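Threonine synthase (Brucella melitensis bv. 1, PDB 4F4F) probably catalyses the pyridoxal phosphate-dependent conversion of O-phospho-L-homoserine and water into L-threonine and phosphate, the last step of threonine biosynthesis. Local coordinates at residues Met209-Phe215 with Val458-Arg463. Sequence-based numbering, arbitrary orientation.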
# COMPACT_ATOMS: atom_id res chain seq x y z
N MET A 209 -4.74 -10.93 20.04
CA MET A 209 -5.80 -9.98 20.36
C MET A 209 -6.98 -10.18 19.43
O MET A 209 -8.13 -10.17 19.88
CB MET A 209 -5.31 -8.53 20.28
CG MET A 209 -4.41 -8.14 21.46
SD MET A 209 -3.85 -6.41 21.47
CE MET A 209 -2.41 -6.54 20.42
N PHE A 210 -6.71 -10.37 18.13
CA PHE A 210 -7.80 -10.56 17.17
C PHE A 210 -8.57 -11.86 17.34
O PHE A 210 -9.74 -11.92 17.00
CB PHE A 210 -7.35 -10.34 15.72
CG PHE A 210 -7.31 -8.90 15.35
CD1 PHE A 210 -8.48 -8.22 15.06
CD2 PHE A 210 -6.13 -8.20 15.38
CE1 PHE A 210 -8.46 -6.87 14.76
CE2 PHE A 210 -6.09 -6.85 15.08
CZ PHE A 210 -7.26 -6.18 14.77
N ASN A 211 -7.92 -12.88 17.91
CA ASN A 211 -8.57 -14.14 18.25
C ASN A 211 -9.39 -14.08 19.52
O ASN A 211 -10.18 -14.96 19.79
CB ASN A 211 -7.53 -15.24 18.41
CG ASN A 211 -6.88 -15.61 17.10
OD1 ASN A 211 -7.47 -15.45 16.04
ND2 ASN A 211 -5.65 -16.10 17.17
N ASP A 212 -9.14 -13.08 20.35
CA ASP A 212 -9.87 -12.92 21.58
C ASP A 212 -11.11 -12.10 21.25
O ASP A 212 -11.07 -10.86 21.18
CB ASP A 212 -8.98 -12.25 22.62
CG ASP A 212 -9.63 -12.15 23.96
OD1 ASP A 212 -10.87 -12.33 24.05
OD2 ASP A 212 -8.91 -11.84 24.91
N LEU A 213 -12.22 -12.80 21.01
CA LEU A 213 -13.41 -12.15 20.47
C LEU A 213 -14.07 -11.19 21.47
O LEU A 213 -14.53 -10.12 21.06
CB LEU A 213 -14.37 -13.19 19.91
CG LEU A 213 -13.79 -13.99 18.73
CD1 LEU A 213 -14.84 -14.92 18.16
CD2 LEU A 213 -13.24 -13.06 17.65
N GLU A 214 -14.06 -11.53 22.75
CA GLU A 214 -14.58 -10.63 23.79
C GLU A 214 -13.78 -9.32 23.82
O GLU A 214 -14.34 -8.21 23.91
CB GLU A 214 -14.52 -11.33 25.16
CG GLU A 214 -15.06 -10.52 26.36
CD GLU A 214 -14.02 -9.60 27.03
OE1 GLU A 214 -12.81 -9.91 27.03
OE2 GLU A 214 -14.43 -8.53 27.55
N PHE A 215 -12.47 -9.46 23.76
CA PHE A 215 -11.57 -8.31 23.75
C PHE A 215 -11.82 -7.42 22.54
O PHE A 215 -11.96 -6.21 22.69
CB PHE A 215 -10.12 -8.80 23.78
CG PHE A 215 -9.11 -7.69 23.76
CD1 PHE A 215 -8.82 -6.99 24.92
CD2 PHE A 215 -8.47 -7.35 22.60
CE1 PHE A 215 -7.90 -5.96 24.92
CE2 PHE A 215 -7.53 -6.32 22.58
CZ PHE A 215 -7.26 -5.62 23.74
N VAL A 458 -0.26 -6.72 27.15
CA VAL A 458 -0.59 -5.84 26.03
C VAL A 458 -2.10 -5.51 26.06
O VAL A 458 -2.49 -4.35 25.89
CB VAL A 458 -0.14 -6.43 24.67
CG1 VAL A 458 -0.61 -5.55 23.52
CG2 VAL A 458 1.37 -6.59 24.61
N GLU A 459 -2.94 -6.51 26.35
CA GLU A 459 -4.38 -6.26 26.32
C GLU A 459 -4.74 -5.27 27.41
O GLU A 459 -5.57 -4.40 27.20
CB GLU A 459 -5.21 -7.53 26.49
CG GLU A 459 -5.30 -8.38 25.24
CD GLU A 459 -6.21 -9.59 25.40
OE1 GLU A 459 -6.67 -9.83 26.53
OE2 GLU A 459 -6.49 -10.29 24.40
N GLU A 460 -4.12 -5.42 28.59
CA GLU A 460 -4.39 -4.50 29.72
C GLU A 460 -3.98 -3.07 29.35
O GLU A 460 -4.67 -2.10 29.68
CB GLU A 460 -3.69 -4.97 31.04
N TYR A 461 -2.84 -2.92 28.70
CA TYR A 461 -2.40 -1.58 28.28
C TYR A 461 -3.42 -0.99 27.32
O TYR A 461 -3.86 0.15 27.48
CB TYR A 461 -0.96 -1.57 27.67
CG TYR A 461 -0.53 -0.17 27.29
CD1 TYR A 461 -1.01 0.42 26.13
CD2 TYR A 461 0.32 0.59 28.12
CE1 TYR A 461 -0.69 1.73 25.80
CE2 TYR A 461 0.67 1.90 27.77
CZ TYR A 461 0.16 2.46 26.62
OH TYR A 461 0.46 3.76 26.22
N VAL A 462 -3.84 -1.78 26.35
CA VAL A 462 -4.79 -1.28 25.36
C VAL A 462 -6.14 -0.92 26.01
O VAL A 462 -6.69 0.14 25.74
CB VAL A 462 -5.01 -2.30 24.22
CG1 VAL A 462 -6.24 -1.92 23.39
CG2 VAL A 462 -3.77 -2.40 23.35
N ARG A 463 -6.62 -1.81 26.89
CA ARG A 463 -7.87 -1.61 27.61
C ARG A 463 -7.82 -0.32 28.42
O ARG A 463 -8.75 0.47 28.39
CB ARG A 463 -8.13 -2.85 28.48
CG ARG A 463 -9.41 -2.86 29.29
CD ARG A 463 -9.52 -4.17 30.10
NE ARG A 463 -10.15 -5.22 29.30
CZ ARG A 463 -9.59 -6.38 28.92
NH1 ARG A 463 -8.38 -6.73 29.30
NH2 ARG A 463 -10.31 -7.22 28.17
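Helices that lie on the same side of a parallel sheet commonly pack side by side, and here the C-terminal helix 455-465 does so against the junction between helices 199-211 and 213-219. Asp212, at the joint, is the N-cap of the second helix: its OD1 accepts from Phe215 N at 3.3 Å. Since the chain turns at this point, both helices can offer a side chain to the same partner. Phe215 contributes the broad surface. Its ring receives Glu459 CG over one face in a CH-pi contact, 3.7 Å from the centroid, while Phe215 CZ approaches Val462 CG1 at 3.9 Å. Met209 extends its thioether alongside, bringing CE to 3.7 Å from Val458 CG1 and CG to 3.9 Å from Glu459 CG. Toward solvent the contact turns polar. The guanidinium of Arg463 lays a face over the edge of the Phe215 ring, with NH2 3.6 Å from CD1, and makes a long salt bridge in which Arg463 NH2 stands 3.8 Å from Glu214 OE1. No hydrogen bond crosses between the segments. The odd feature is the meeting of two carboxylates, Asp212 OD2 and Glu459 OE2, only 2.9 Å apart, a close approach of like charges. The contact lies away from the cofactor; beneath it runs the five-stranded parallel sheet: Met209 rests on Val142 and Leu221, Phe215 also reaches Leu221, Val462 sits on Thr140 and Phe166, and Val458 touches Leu168 and Ile195, so that both helical elements are seated on neighbouring strands.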